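Local structure of D-alanyl-d-alanine carboxypeptidase DACD (Escherichia coli, 5FSR) at residues V104-M109 / S130-C135; L108-E113 / I213-R218; Q148-M153 / E168-L173. The protein removes the C-terminal D-alanine from peptidoglycan precursors, acting as a serine-type DD-carboxypeptidase of the penicillin-binding protein family that contributes to maintaining cell shape. All coordinates share one frame; numbering follows the deposited sequence.

Contact 1: V104-M109 / S130-C135; sequences VGSSLM and SGNDAC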
# COMPACT_ATOMS: atom_id res chain seq x y z
N VAL A 104 -6.17 -24.32 8.88
CA VAL A 104 -7.06 -24.29 10.07
C VAL A 104 -6.60 -23.20 11.07
O VAL A 104 -5.40 -23.07 11.37
CB VAL A 104 -7.21 -25.66 10.76
CG1 VAL A 104 -7.81 -25.50 12.15
CG2 VAL A 104 -8.06 -26.61 9.92
N GLY A 105 -7.56 -22.40 11.54
CA GLY A 105 -7.26 -21.26 12.42
C GLY A 105 -7.18 -19.95 11.67
O GLY A 105 -7.47 -18.89 12.23
N SER A 106 -6.80 -20.03 10.39
CA SER A 106 -6.61 -18.87 9.54
C SER A 106 -7.94 -18.38 9.01
O SER A 106 -8.98 -19.05 9.16
CB SER A 106 -5.72 -19.24 8.35
OG SER A 106 -6.50 -19.76 7.26
N SER A 107 -7.89 -17.21 8.38
CA SER A 107 -9.06 -16.52 7.84
C SER A 107 -9.41 -17.06 6.46
O SER A 107 -8.53 -17.33 5.63
CB SER A 107 -8.82 -15.01 7.80
OG SER A 107 -7.67 -14.70 7.02
N LEU A 108 -10.72 -17.20 6.20
CA LEU A 108 -11.21 -17.91 5.01
C LEU A 108 -12.40 -17.20 4.36
O LEU A 108 -13.17 -16.48 5.01
CB LEU A 108 -11.57 -19.34 5.40
CG LEU A 108 -10.46 -20.29 5.88
CD1 LEU A 108 -11.07 -21.54 6.47
CD2 LEU A 108 -9.49 -20.67 4.77
N MET A 109 -12.53 -17.38 3.04
CA MET A 109 -13.76 -17.07 2.32
C MET A 109 -14.78 -18.21 2.44
O MET A 109 -15.98 -18.01 2.18
CB MET A 109 -13.40 -16.86 0.85
CG MET A 109 -14.47 -16.24 -0.02
SD MET A 109 -13.79 -15.99 -1.66
CE MET A 109 -15.25 -15.33 -2.41
N SER A 130 -9.60 -11.52 3.95
CA SER A 130 -8.21 -11.96 4.03
C SER A 130 -8.13 -13.47 3.82
O SER A 130 -7.47 -14.17 4.57
CB SER A 130 -7.53 -11.53 5.36
OG SER A 130 -6.13 -11.87 5.33
N GLY A 131 -8.82 -13.95 2.78
CA GLY A 131 -9.12 -15.38 2.61
C GLY A 131 -7.94 -16.10 2.04
O GLY A 131 -7.48 -15.79 0.92
N ASN A 132 -7.41 -17.04 2.82
CA ASN A 132 -6.24 -17.81 2.39
C ASN A 132 -6.59 -18.79 1.28
O ASN A 132 -5.82 -18.97 0.34
CB ASN A 132 -5.56 -18.47 3.59
CG ASN A 132 -4.93 -17.44 4.52
OD1 ASN A 132 -4.14 -16.60 4.08
ND2 ASN A 132 -5.27 -17.49 5.78
N ASP A 133 -7.76 -19.41 1.39
CA ASP A 133 -8.35 -20.21 0.33
C ASP A 133 -8.48 -19.45 -0.99
O ASP A 133 -8.12 -19.97 -2.05
CB ASP A 133 -9.72 -20.83 0.77
CG ASP A 133 -10.71 -19.80 1.33
OD1 ASP A 133 -10.40 -18.58 1.43
OD2 ASP A 133 -11.83 -20.22 1.67
N ALA A 134 -8.95 -18.21 -0.90
CA ALA A 134 -9.10 -17.35 -2.08
C ALA A 134 -7.77 -17.07 -2.81
O ALA A 134 -7.72 -16.97 -4.03
CB ALA A 134 -9.76 -16.06 -1.68
N CYS A 135 -6.68 -16.97 -2.04
CA CYS A 135 -5.33 -16.75 -2.58
C CYS A 135 -4.94 -17.94 -3.44
O CYS A 135 -4.48 -17.81 -4.57
CB CYS A 135 -4.28 -16.56 -1.47
SG CYS A 135 -4.41 -15.05 -0.46

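Contact 2: L108-E113 / I213-R218; sequences LMFLKE and ITQQNR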
# COMPACT_ATOMS: atom_id res chain seq x y z
N LEU A 108 -10.72 -17.20 6.20
CA LEU A 108 -11.21 -17.91 5.01
C LEU A 108 -12.40 -17.20 4.36
O LEU A 108 -13.17 -16.48 5.01
CB LEU A 108 -11.57 -19.34 5.40
CG LEU A 108 -10.46 -20.29 5.88
CD1 LEU A 108 -11.07 -21.54 6.47
CD2 LEU A 108 -9.49 -20.67 4.77
N MET A 109 -12.53 -17.38 3.04
CA MET A 109 -13.76 -17.07 2.32
C MET A 109 -14.78 -18.21 2.44
O MET A 109 -15.98 -18.01 2.18
CB MET A 109 -13.40 -16.86 0.85
CG MET A 109 -14.47 -16.24 -0.02
SD MET A 109 -13.79 -15.99 -1.66
CE MET A 109 -15.25 -15.33 -2.41
N PHE A 110 -14.27 -19.40 2.79
CA PHE A 110 -15.07 -20.63 2.94
C PHE A 110 -15.61 -21.07 1.58
O PHE A 110 -16.82 -21.23 1.38
CB PHE A 110 -16.18 -20.51 4.00
CG PHE A 110 -15.67 -20.24 5.39
CD1 PHE A 110 -14.97 -21.22 6.08
CD2 PHE A 110 -15.90 -19.03 6.02
CE1 PHE A 110 -14.50 -20.98 7.38
CE2 PHE A 110 -15.41 -18.78 7.32
CZ PHE A 110 -14.71 -19.76 7.99
N LEU A 111 -14.67 -21.27 0.67
CA LEU A 111 -14.93 -21.83 -0.65
C LEU A 111 -14.95 -23.35 -0.54
O LEU A 111 -14.26 -23.93 0.27
CB LEU A 111 -13.79 -21.43 -1.60
CG LEU A 111 -13.55 -19.97 -1.90
CD1 LEU A 111 -12.28 -19.81 -2.72
CD2 LEU A 111 -14.73 -19.32 -2.60
N LYS A 112 -15.73 -23.99 -1.40
CA LYS A 112 -15.78 -25.46 -1.47
C LYS A 112 -15.32 -25.90 -2.86
O LYS A 112 -15.56 -25.22 -3.83
CB LYS A 112 -17.17 -25.96 -1.16
CG LYS A 112 -17.30 -27.48 -1.19
N GLU A 113 -14.61 -27.03 -2.92
CA GLU A 113 -14.28 -27.65 -4.21
C GLU A 113 -15.52 -27.77 -5.12
O GLU A 113 -16.58 -28.20 -4.68
CB GLU A 113 -13.65 -29.03 -4.01
CG GLU A 113 -13.39 -29.79 -5.31
CD GLU A 113 -12.75 -31.15 -5.08
OE1 GLU A 113 -12.79 -31.62 -3.94
OE2 GLU A 113 -12.20 -31.72 -6.04
N ILE A 213 -22.23 -17.03 4.64
CA ILE A 213 -21.45 -16.50 5.77
C ILE A 213 -21.03 -15.06 5.49
O ILE A 213 -20.42 -14.80 4.46
CB ILE A 213 -20.19 -17.35 6.03
CG1 ILE A 213 -20.60 -18.70 6.62
CG2 ILE A 213 -19.21 -16.65 6.98
CD1 ILE A 213 -19.57 -19.78 6.45
N THR A 214 -21.34 -14.16 6.42
CA THR A 214 -20.94 -12.76 6.37
C THR A 214 -19.79 -12.53 7.34
O THR A 214 -19.84 -12.98 8.48
CB THR A 214 -22.11 -11.83 6.81
OG1 THR A 214 -23.18 -11.90 5.86
CG2 THR A 214 -21.65 -10.37 6.96
N GLN A 215 -18.77 -11.80 6.87
CA GLN A 215 -17.58 -11.47 7.65
C GLN A 215 -17.19 -9.98 7.50
O GLN A 215 -17.49 -9.34 6.50
CB GLN A 215 -16.41 -12.34 7.21
CG GLN A 215 -16.76 -13.81 7.14
CD GLN A 215 -15.65 -14.68 6.60
OE1 GLN A 215 -15.81 -15.28 5.55
NE2 GLN A 215 -14.52 -14.75 7.29
N GLN A 216 -16.53 -9.44 8.52
CA GLN A 216 -16.16 -8.00 8.55
C GLN A 216 -14.74 -7.76 8.09
O GLN A 216 -13.83 -8.49 8.49
CB GLN A 216 -16.28 -7.44 9.97
CG GLN A 216 -17.69 -7.21 10.48
CD GLN A 216 -18.49 -6.19 9.67
OE1 GLN A 216 -17.94 -5.31 9.00
NE2 GLN A 216 -19.83 -6.31 9.73
N ASN A 217 -14.55 -6.71 7.30
CA ASN A 217 -13.20 -6.20 7.03
C ASN A 217 -12.50 -5.98 8.37
O ASN A 217 -13.07 -5.41 9.29
CB ASN A 217 -13.28 -4.89 6.22
CG ASN A 217 -11.91 -4.44 5.66
OD1 ASN A 217 -10.91 -4.44 6.37
ND2 ASN A 217 -11.89 -4.06 4.39
N ARG A 218 -11.28 -6.51 8.49
CA ARG A 218 -10.53 -6.51 9.75
C ARG A 218 -9.82 -5.17 10.00
O ARG A 218 -9.25 -4.98 11.08
CB ARG A 218 -9.51 -7.68 9.77
CG ARG A 218 -10.15 -9.01 10.17
CD ARG A 218 -9.20 -10.23 10.12
NE ARG A 218 -8.05 -10.14 11.04
CZ ARG A 218 -7.99 -10.60 12.30
NH1 ARG A 218 -9.00 -11.24 12.87
NH2 ARG A 218 -6.87 -10.42 13.01

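Contact 3: Q148-M153 / E168-L173; sequences QFVEMM and ETVHGL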
# COMPACT_ATOMS: atom_id res chain seq x y z
N GLN A 148 4.47 -20.83 -9.07
CA GLN A 148 4.65 -19.94 -10.22
C GLN A 148 4.08 -18.59 -9.89
O GLN A 148 4.42 -17.63 -10.52
CB GLN A 148 3.91 -20.45 -11.45
CG GLN A 148 4.36 -21.81 -11.95
CD GLN A 148 3.42 -22.92 -11.50
OE1 GLN A 148 3.16 -23.09 -10.30
NE2 GLN A 148 2.90 -23.66 -12.44
N PHE A 149 3.14 -18.57 -8.96
CA PHE A 149 2.53 -17.34 -8.51
C PHE A 149 3.51 -16.56 -7.63
O PHE A 149 3.61 -15.34 -7.73
CB PHE A 149 1.26 -17.65 -7.73
CG PHE A 149 0.40 -16.49 -7.53
CD1 PHE A 149 -0.50 -16.11 -8.52
CD2 PHE A 149 0.52 -15.71 -6.38
CE1 PHE A 149 -1.28 -14.98 -8.35
CE2 PHE A 149 -0.27 -14.61 -6.20
CZ PHE A 149 -1.18 -14.25 -7.19
N VAL A 150 4.25 -17.31 -6.81
CA VAL A 150 5.30 -16.78 -5.94
C VAL A 150 6.48 -16.28 -6.81
O VAL A 150 7.23 -15.36 -6.41
CB VAL A 150 5.78 -17.85 -4.92
CG1 VAL A 150 6.84 -17.30 -3.98
CG2 VAL A 150 4.60 -18.37 -4.10
N GLU A 151 6.64 -16.89 -7.98
CA GLU A 151 7.63 -16.44 -8.93
C GLU A 151 7.22 -15.06 -9.41
O GLU A 151 8.06 -14.19 -9.45
CB GLU A 151 7.76 -17.38 -10.11
CG GLU A 151 9.14 -17.44 -10.73
CD GLU A 151 9.39 -18.79 -11.41
OE1 GLU A 151 8.42 -19.53 -11.68
OE2 GLU A 151 10.56 -19.10 -11.67
N MET A 152 5.93 -14.89 -9.74
CA MET A 152 5.37 -13.59 -10.12
C MET A 152 5.38 -12.57 -9.00
O MET A 152 5.57 -11.40 -9.25
CB MET A 152 3.92 -13.73 -10.62
CG MET A 152 3.71 -14.59 -11.86
SD MET A 152 1.96 -14.83 -12.17
CE MET A 152 1.50 -13.28 -12.95
N MET A 153 5.11 -13.01 -7.77
CA MET A 153 5.18 -12.13 -6.60
C MET A 153 6.58 -11.55 -6.38
O MET A 153 6.73 -10.43 -5.93
CB MET A 153 4.76 -12.88 -5.32
CG MET A 153 3.31 -13.29 -5.22
SD MET A 153 3.05 -14.36 -3.79
CE MET A 153 2.82 -13.19 -2.49
N GLU A 168 7.62 -16.53 -0.10
CA GLU A 168 7.61 -18.00 -0.31
C GLU A 168 6.24 -18.60 -0.60
O GLU A 168 6.17 -19.55 -1.33
CB GLU A 168 8.21 -18.73 0.89
CG GLU A 168 9.71 -18.60 1.01
CD GLU A 168 10.27 -19.42 2.15
OE1 GLU A 168 9.70 -19.35 3.27
OE2 GLU A 168 11.28 -20.15 1.91
N THR A 169 5.16 -18.09 -0.02
CA THR A 169 3.82 -18.69 -0.21
C THR A 169 2.85 -17.63 -0.66
O THR A 169 3.11 -16.48 -0.42
CB THR A 169 3.32 -19.35 1.09
OG1 THR A 169 3.31 -18.39 2.17
CG2 THR A 169 4.22 -20.52 1.42
N VAL A 170 1.72 -18.05 -1.26
CA VAL A 170 0.71 -17.12 -1.85
C VAL A 170 -0.18 -16.35 -0.84
O VAL A 170 -0.98 -15.51 -1.24
CB VAL A 170 -0.28 -17.86 -2.82
CG1 VAL A 170 0.47 -18.54 -3.95
CG2 VAL A 170 -1.18 -18.83 -2.08
N HIS A 171 -0.10 -16.72 0.42
CA HIS A 171 -0.93 -16.16 1.48
C HIS A 171 -0.15 -15.74 2.74
O HIS A 171 -0.76 -15.23 3.67
CB HIS A 171 -2.01 -17.20 1.88
CG HIS A 171 -1.55 -18.62 1.81
ND1 HIS A 171 -0.49 -19.09 2.56
CD2 HIS A 171 -1.98 -19.66 1.06
CE1 HIS A 171 -0.30 -20.37 2.28
NE2 HIS A 171 -1.21 -20.75 1.39
N GLY A 172 1.16 -15.99 2.81
CA GLY A 172 1.98 -15.65 3.98
C GLY A 172 2.04 -16.68 5.08
O GLY A 172 2.90 -16.63 5.97
N LEU A 173 1.09 -17.61 5.06
CA LEU A 173 1.16 -18.79 5.93
C LEU A 173 2.33 -19.72 5.60
O LEU A 173 2.84 -19.70 4.47
CB LEU A 173 -0.15 -19.59 5.87
CG LEU A 173 -1.52 -18.92 6.10
CD1 LEU A 173 -2.59 -19.84 5.52
CD2 LEU A 173 -1.75 -18.65 7.59

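Contact 1: V104-M109 / S130-C135
Asp133 OD1 takes the backbone N-H of Met109 at 2.9 Å, an almost straight bond (174°) made with the syn lone pair of that oxygen. A second donor, Ala134 N, reaches OD1 at 2.8 Å from above the carboxylate plane, while OD2 accepts from Leu111 N. With CG placed between its own backbone N and carbonyl carbon (chi1 53°), Asp133 turns the carboxylate back across the first turn of the helix, where it grips the loop and a helix amide together. This end is the tightly packed one. Leu108 lays CD2 against Asp133 CG at 3.8 Å, and Gly131 fits close under the backbone of Leu108 and Met109, its CA 4.1 Å from Leu108 CA. Asn132 N points nearly straight at Ser107 O (3.0 Å), so the loop carbonyl satisfies an amide at the start of helix 132-143, for which Gly131 is the N-cap. Ser130, Gly131 and Asn132 form the SxN motif of penicillin-binding proteins. By similarity Ser130 is an active-site residue; its OG is hydrogen-bonded to Lys67 NZ, whereas the link to Lys233 NZ is weak. The two loop serines meet this motif on the more open side of the contact, where both are partly exposed. Ser107 OG donates to Ser130 O, arriving from above the carbonyl plane; the modelled separation of 2.5 Å is doubtfully short. Asn132 ND2 donates a hydrogen bond to Ser106 OG at 3.0 Å, the hydroxyl lying close to the plane of the amide; Ser106 OG is also hydrogen-bonded to Phe103 O. The residues just before Ser106, Val104 and Gly105, are exposed and stand clear of the helix.

Contact 2: L108-E113 / I213-R218
Ile213, at the start of strand 213-216, brings CD1 to 3.8 Å from CD2 of Phe110, the two side chains crossing at about a right angle. The methyl meets the ring obliquely, and Ile213 CG2 stands only slightly farther from the same ring carbon. Phe110, with positive phi (68°), directs its side chain toward the strand, although the residue remains exposed. One face of its ring rests on Leu108, whose CB lies over the ring centre, 3.8 Å above the plane. Two residues along the strand, Gln215 reaches toward the loop with an extended chain beyond CG. Its amide fills the angle between Phe110 and the backbone of Leu108: CD is 3.5 Å from Leu108 O and 4.2 Å from Phe110 CE2, with the amide and ring planes 39° apart. Strand 213-216 pairs antiparallel with strand 207-210, and Trp210 of that partner strand touches Met109 and Leu111, so the hairpin packs across the loop while Leu108 and Met109 rest on helix 132-143 beneath.

Contact 3: Q148-M153 / E168-L173
The ring of Phe149 is met obliquely by Val170, whose CG1 stands 3.7 Å from CD2; the two side chains cross at about a right angle. CG anti to the backbone N (chi1 -165°) carries this ring from helix 146-159 toward the loop, where it also touches Val73 of helix 66-79 and Ala139 of helix 132-143. The second flat group, His171, belongs to the loop itself. Leu173 CD1 covers one face of its imidazole, 3.7 Å above the plane and offset toward the rim, and Leu173 N lies in plane at the edge, making a weak hydrogen bond to ND1. Both rings sit in the helical part of the DD-peptidase/serine beta-lactamase fold, and the segment 168-173 probably belongs to the omega-like loop known from relatives such as PBP5. Both methyls of Val150 close on Glu168 O, CG2 at 3.4 Å and CG1 at 3.5 Å. Met153 SD is 4.1 Å from Val170 CA, and the bend at chi3 (85°) turns CE to 3.9 Å from Thr169 O. Within the loop, Thr169 OG1 donates to Leu173 O at 2.7 Å, in the carbonyl plane, and Val170 O is hydrogen-bonded to Thr70 OG1 of helix 66-79.

How the contacts relate
All three contacts belong to the catalytic, D-alanyl-D-alanine carboxypeptidase part of the chain. Contacts 1 and 2, with centres about 7 Å apart, share Leu108 and Met109: the loop between strands 88-90 and 116-118 is held by helix 132-143 and overlain by the hairpin of strands 207-210 and 213-216. Contact 3 follows contact 1 in the chain, about 15 Å away between centres, and is nested inside the long loop closed by contact 2, whose centre is about 21 Å from its own. Consecutive helices 132-143 and 146-159 connect contacts 1 and 3, and Asn132 packs directly against His171 and Leu173. The SxN motif thus stands between two loops that probably frame the active site.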